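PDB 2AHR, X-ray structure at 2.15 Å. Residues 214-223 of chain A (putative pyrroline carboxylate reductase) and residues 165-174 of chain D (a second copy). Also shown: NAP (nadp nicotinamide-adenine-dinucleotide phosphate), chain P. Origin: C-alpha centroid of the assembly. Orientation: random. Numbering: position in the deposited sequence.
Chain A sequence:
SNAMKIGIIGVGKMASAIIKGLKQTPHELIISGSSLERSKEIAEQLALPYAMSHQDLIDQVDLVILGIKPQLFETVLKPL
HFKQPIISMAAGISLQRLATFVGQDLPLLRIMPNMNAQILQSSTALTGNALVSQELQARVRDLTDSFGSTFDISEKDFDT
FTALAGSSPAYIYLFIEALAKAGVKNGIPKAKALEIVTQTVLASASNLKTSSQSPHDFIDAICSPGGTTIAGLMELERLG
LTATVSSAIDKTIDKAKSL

Chain A (214-223) SPHDFIDAIC
Chain D 165-174: AGSSPAYIYL

Two helices from two copies of the reductase pack nearly antiparallel. Helix A:Pro215–A:Ile222 and the D:Ala165–D:Leu174 helix have axes 8.9 Å apart at closest approach and a signed crossing angle of -159°. The register sets the CA of A:Pro215 5.1 Å from the CA of D:Tyr173, and the CA of A:Ile219 5.0 Å from the CA of D:Ala170. No hydrogen bond crosses; the contact is apolar and buries 442 Å², both sides summed.

A:Ser214 is the N-cap of the chain A helix: its OG accepts from A:Asp217 N (3.2 Å), a capping bond, with A:Ser214 chi1 p, and A:Ser214 N in turn donates to A:Asp217 OD2 (3.0 Å), with A:Asp217 chi1 m. A:Pro215 follows; lacking an amide hydrogen, it suits the first turn. The chain D helix has a wider, pi-type turn at D:Ala165–D:Ser167 and a kink at D:Pro169 and D:Ala170; D:Ala170 N makes only a weak bond to D:Ser167 O (3.0 Å).

D:Tyr173 (chi1 -63°, chi2 -46°) points toward chain A and sits among A:Pro215, A:Phe218, A:Ile219 and A:Ile222. Its CE2 lies 3.5 Å from A:Phe218 CB. The two rings meet obliquely, centroids 4.9 Å apart and planes at 32°. A:Phe218 is m, chi2 -80°. The D:Tyr173 hydroxyl is hydrogen-bonded elsewhere in the structure.

A:Ile222 (m, t) is the reciprocal knob. Its CD1 is 3.8 Å from both D:Pro169 CB and D:Tyr173 CE2, reaching the tyrosine ring at its edge. Its CG2 is 3.8 Å from D:Ala170 CB. D:Ala170 has little side chain to place between the helices, and its CA lies 5.0 Å from the A:Ile219 CA.

A:Ile219 (m, t) starts sideways, but its end comes nearer: CG1 is 3.7 Å from D:Ala170 O, and CD1 is 4.1 Å from D:Leu174 CB. D:Leu174 (t, p) brings CD1 to 4.2 Å from A:His216 CE1.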

# COMPACT_ATOMS: atom_id res chain seq x y z
N SER A 214 -27.66 -2.76 19.83
CA SER A 214 -26.37 -3.28 19.36
C SER A 214 -25.32 -2.17 19.33
O SER A 214 -25.66 -1.00 19.44
CB SER A 214 -26.52 -3.92 17.97
OG SER A 214 -26.81 -2.96 16.97
N PRO A 215 -24.02 -2.53 19.21
CA PRO A 215 -22.97 -1.53 19.03
C PRO A 215 -23.28 -0.58 17.89
O PRO A 215 -23.17 0.63 18.05
CB PRO A 215 -21.74 -2.38 18.71
CG PRO A 215 -22.00 -3.68 19.45
CD PRO A 215 -23.47 -3.91 19.31
N HIS A 216 -23.72 -1.13 16.75
CA HIS A 216 -24.05 -0.32 15.57
C HIS A 216 -25.28 0.59 15.79
O HIS A 216 -25.32 1.69 15.23
CB HIS A 216 -24.20 -1.18 14.32
CG HIS A 216 -22.90 -1.39 13.59
ND1 HIS A 216 -22.26 -0.38 12.92
CD2 HIS A 216 -22.13 -2.49 13.44
CE1 HIS A 216 -21.14 -0.84 12.39
NE2 HIS A 216 -21.04 -2.12 12.69
N ASP A 217 -26.26 0.12 16.57
CA ASP A 217 -27.37 0.99 17.03
C ASP A 217 -26.83 2.22 17.78
O ASP A 217 -27.20 3.34 17.44
CB ASP A 217 -28.34 0.21 17.94
CG ASP A 217 -29.22 -0.78 17.18
OD1 ASP A 217 -29.47 -0.61 15.96
OD2 ASP A 217 -29.68 -1.74 17.82
N PHE A 218 -25.98 2.01 18.78
CA PHE A 218 -25.30 3.09 19.50
C PHE A 218 -24.48 3.99 18.57
O PHE A 218 -24.49 5.22 18.67
CB PHE A 218 -24.37 2.51 20.57
CG PHE A 218 -25.06 2.12 21.85
CD1 PHE A 218 -25.38 3.09 22.81
CD2 PHE A 218 -25.36 0.78 22.12
CE1 PHE A 218 -26.02 2.73 24.01
CE2 PHE A 218 -25.99 0.41 23.31
CZ PHE A 218 -26.32 1.38 24.25
N ILE A 219 -23.74 3.38 17.65
CA ILE A 219 -23.01 4.19 16.67
C ILE A 219 -23.95 5.13 15.93
O ILE A 219 -23.63 6.31 15.78
CB ILE A 219 -22.16 3.32 15.72
CG1 ILE A 219 -21.00 2.70 16.51
CG2 ILE A 219 -21.64 4.15 14.53
CD1 ILE A 219 -20.24 1.58 15.79
N ASP A 220 -25.11 4.63 15.52
CA ASP A 220 -26.11 5.48 14.83
C ASP A 220 -26.60 6.65 15.70
O ASP A 220 -26.83 7.76 15.19
CB ASP A 220 -27.32 4.67 14.37
CG ASP A 220 -27.08 3.90 13.07
OD1 ASP A 220 -26.15 4.24 12.31
OD2 ASP A 220 -27.88 2.95 12.82
N ALA A 221 -26.79 6.39 16.99
CA ALA A 221 -27.24 7.43 17.91
C ALA A 221 -26.15 8.49 18.11
O ALA A 221 -26.45 9.69 18.19
CB ALA A 221 -27.67 6.81 19.25
N ILE A 222 -24.90 8.05 18.15
CA ILE A 222 -23.76 8.93 18.42
C ILE A 222 -23.34 9.80 17.20
O ILE A 222 -22.87 10.94 17.37
CB ILE A 222 -22.57 8.12 19.00
CG1 ILE A 222 -22.94 7.56 20.38
CG2 ILE A 222 -21.30 8.97 19.10
CD1 ILE A 222 -22.10 6.36 20.82
N CYS A 223 -23.50 9.27 15.99
CA CYS A 223 -23.06 9.99 14.79
C CYS A 223 -24.04 11.08 14.32
O CYS A 223 -24.87 10.82 13.44
CB CYS A 223 -22.76 8.99 13.66
SG CYS A 223 -21.22 8.06 13.92
N ALA D 165 -13.75 11.90 24.36
CA ALA D 165 -14.84 11.54 25.28
C ALA D 165 -16.23 11.58 24.65
O ALA D 165 -17.10 10.77 25.00
CB ALA D 165 -14.78 12.42 26.57
N GLY D 166 -16.45 12.52 23.73
CA GLY D 166 -17.74 12.70 23.08
C GLY D 166 -17.94 11.76 21.90
O GLY D 166 -18.97 11.11 21.80
N SER D 167 -16.95 11.73 21.00
CA SER D 167 -16.97 10.84 19.84
C SER D 167 -16.53 9.41 20.13
O SER D 167 -17.01 8.48 19.48
CB SER D 167 -16.07 11.42 18.74
OG SER D 167 -16.59 12.66 18.30
N SER D 168 -15.63 9.24 21.10
CA SER D 168 -14.97 7.97 21.32
C SER D 168 -15.85 6.76 21.64
O SER D 168 -15.49 5.66 21.26
CB SER D 168 -13.86 8.09 22.37
OG SER D 168 -14.40 8.27 23.68
N PRO D 169 -17.01 6.96 22.33
CA PRO D 169 -17.86 5.79 22.51
C PRO D 169 -18.18 5.10 21.18
O PRO D 169 -18.24 3.88 21.15
CB PRO D 169 -19.13 6.37 23.15
CG PRO D 169 -18.68 7.59 23.85
CD PRO D 169 -17.59 8.15 22.98
N ALA D 170 -18.40 5.85 20.12
CA ALA D 170 -18.63 5.23 18.79
C ALA D 170 -17.42 4.42 18.36
O ALA D 170 -17.56 3.36 17.78
CB ALA D 170 -18.95 6.28 17.75
N TYR D 171 -16.22 4.92 18.66
CA TYR D 171 -14.99 4.20 18.30
C TYR D 171 -14.78 2.96 19.17
O TYR D 171 -14.33 1.92 18.68
CB TYR D 171 -13.76 5.14 18.34
CG TYR D 171 -14.01 6.47 17.66
CD1 TYR D 171 -14.94 6.59 16.61
CD2 TYR D 171 -13.30 7.61 18.04
CE1 TYR D 171 -15.18 7.82 15.99
CE2 TYR D 171 -13.53 8.86 17.41
CZ TYR D 171 -14.47 8.95 16.39
OH TYR D 171 -14.71 10.16 15.77
N ILE D 172 -15.14 3.06 20.45
CA ILE D 172 -15.16 1.94 21.37
C ILE D 172 -16.12 0.85 20.91
O ILE D 172 -15.78 -0.34 20.94
CB ILE D 172 -15.54 2.41 22.79
CG1 ILE D 172 -14.36 3.16 23.43
CG2 ILE D 172 -15.95 1.25 23.66
CD1 ILE D 172 -14.76 4.35 24.30
N TYR D 173 -17.32 1.22 20.47
CA TYR D 173 -18.27 0.24 19.94
C TYR D 173 -17.84 -0.39 18.60
O TYR D 173 -18.13 -1.55 18.34
CB TYR D 173 -19.67 0.86 19.81
CG TYR D 173 -20.28 1.30 21.13
CD1 TYR D 173 -20.25 0.47 22.27
CD2 TYR D 173 -20.90 2.57 21.25
CE1 TYR D 173 -20.80 0.89 23.51
CE2 TYR D 173 -21.46 2.99 22.48
CZ TYR D 173 -21.40 2.14 23.59
OH TYR D 173 -21.96 2.56 24.78
N LEU D 174 -17.19 0.37 17.74
CA LEU D 174 -16.70 -0.24 16.47
C LEU D 174 -15.63 -1.28 16.79
O LEU D 174 -15.58 -2.35 16.19
CB LEU D 174 -16.18 0.83 15.50
CG LEU D 174 -15.88 0.34 14.06
CD1 LEU D 174 -17.19 0.14 13.29
CD2 LEU D 174 -14.97 1.34 13.31
PA NAP P . -29.75 15.29 16.67
O1A NAP P . -29.87 15.33 15.19
O2A NAP P . -30.22 14.00 17.26
O5B NAP P . -30.55 16.47 17.44
C5B NAP P . -30.71 17.79 16.97
C4B NAP P . -32.14 18.19 17.31
O4B NAP P . -32.35 19.56 17.05
C3B NAP P . -33.14 17.39 16.48
O3B NAP P . -33.98 16.66 17.35
C2B NAP P . -33.94 18.44 15.72
O2B NAP P . -35.34 18.20 15.72
C1B NAP P . -33.65 19.71 16.50
N9A NAP P . -33.83 20.93 15.68
C8A NAP P . -33.66 21.06 14.32
N7A NAP P . -33.94 22.34 13.98
C5A NAP P . -34.29 23.03 15.10
C6A NAP P . -34.68 24.36 15.32
N6A NAP P . -35.09 25.08 14.29
N1A NAP P . -34.98 24.78 16.60
C2A NAP P . -34.92 23.89 17.66
N3A NAP P . -34.54 22.57 17.43
C4A NAP P . -34.23 22.15 16.18
O3 NAP P . -28.21 15.62 17.05
PN NAP P . -27.49 15.15 18.43
O1N NAP P . -26.64 13.97 18.12
O2N NAP P . -28.47 15.07 19.55
O5D NAP P . -26.49 16.40 18.67
C5D NAP P . -26.98 17.64 19.11
C4D NAP P . -25.82 18.44 19.69
O4D NAP P . -25.17 17.69 20.70
C3D NAP P . -24.79 18.76 18.61
O3D NAP P . -24.60 20.15 18.67
C2D NAP P . -23.54 17.96 18.98
O2D NAP P . -22.34 18.67 18.71
C1D NAP P . -23.77 17.66 20.47
N1N NAP P . -23.23 16.35 20.94
C2N NAP P . -23.64 15.17 20.35
C3N NAP P . -23.13 13.95 20.81
C7N NAP P . -23.74 12.64 20.37
O7N NAP P . -23.26 11.47 20.98
N7N NAP P . -24.70 12.61 19.45
C4N NAP P . -22.21 13.95 21.88
C5N NAP P . -21.81 15.15 22.47
C6N NAP P . -22.33 16.35 21.98
P2B NAP P . -36.07 17.25 14.63
O1X NAP P . -37.55 17.59 14.63
O2X NAP P . -35.50 17.51 13.25
O3X NAP P . -35.88 15.81 15.02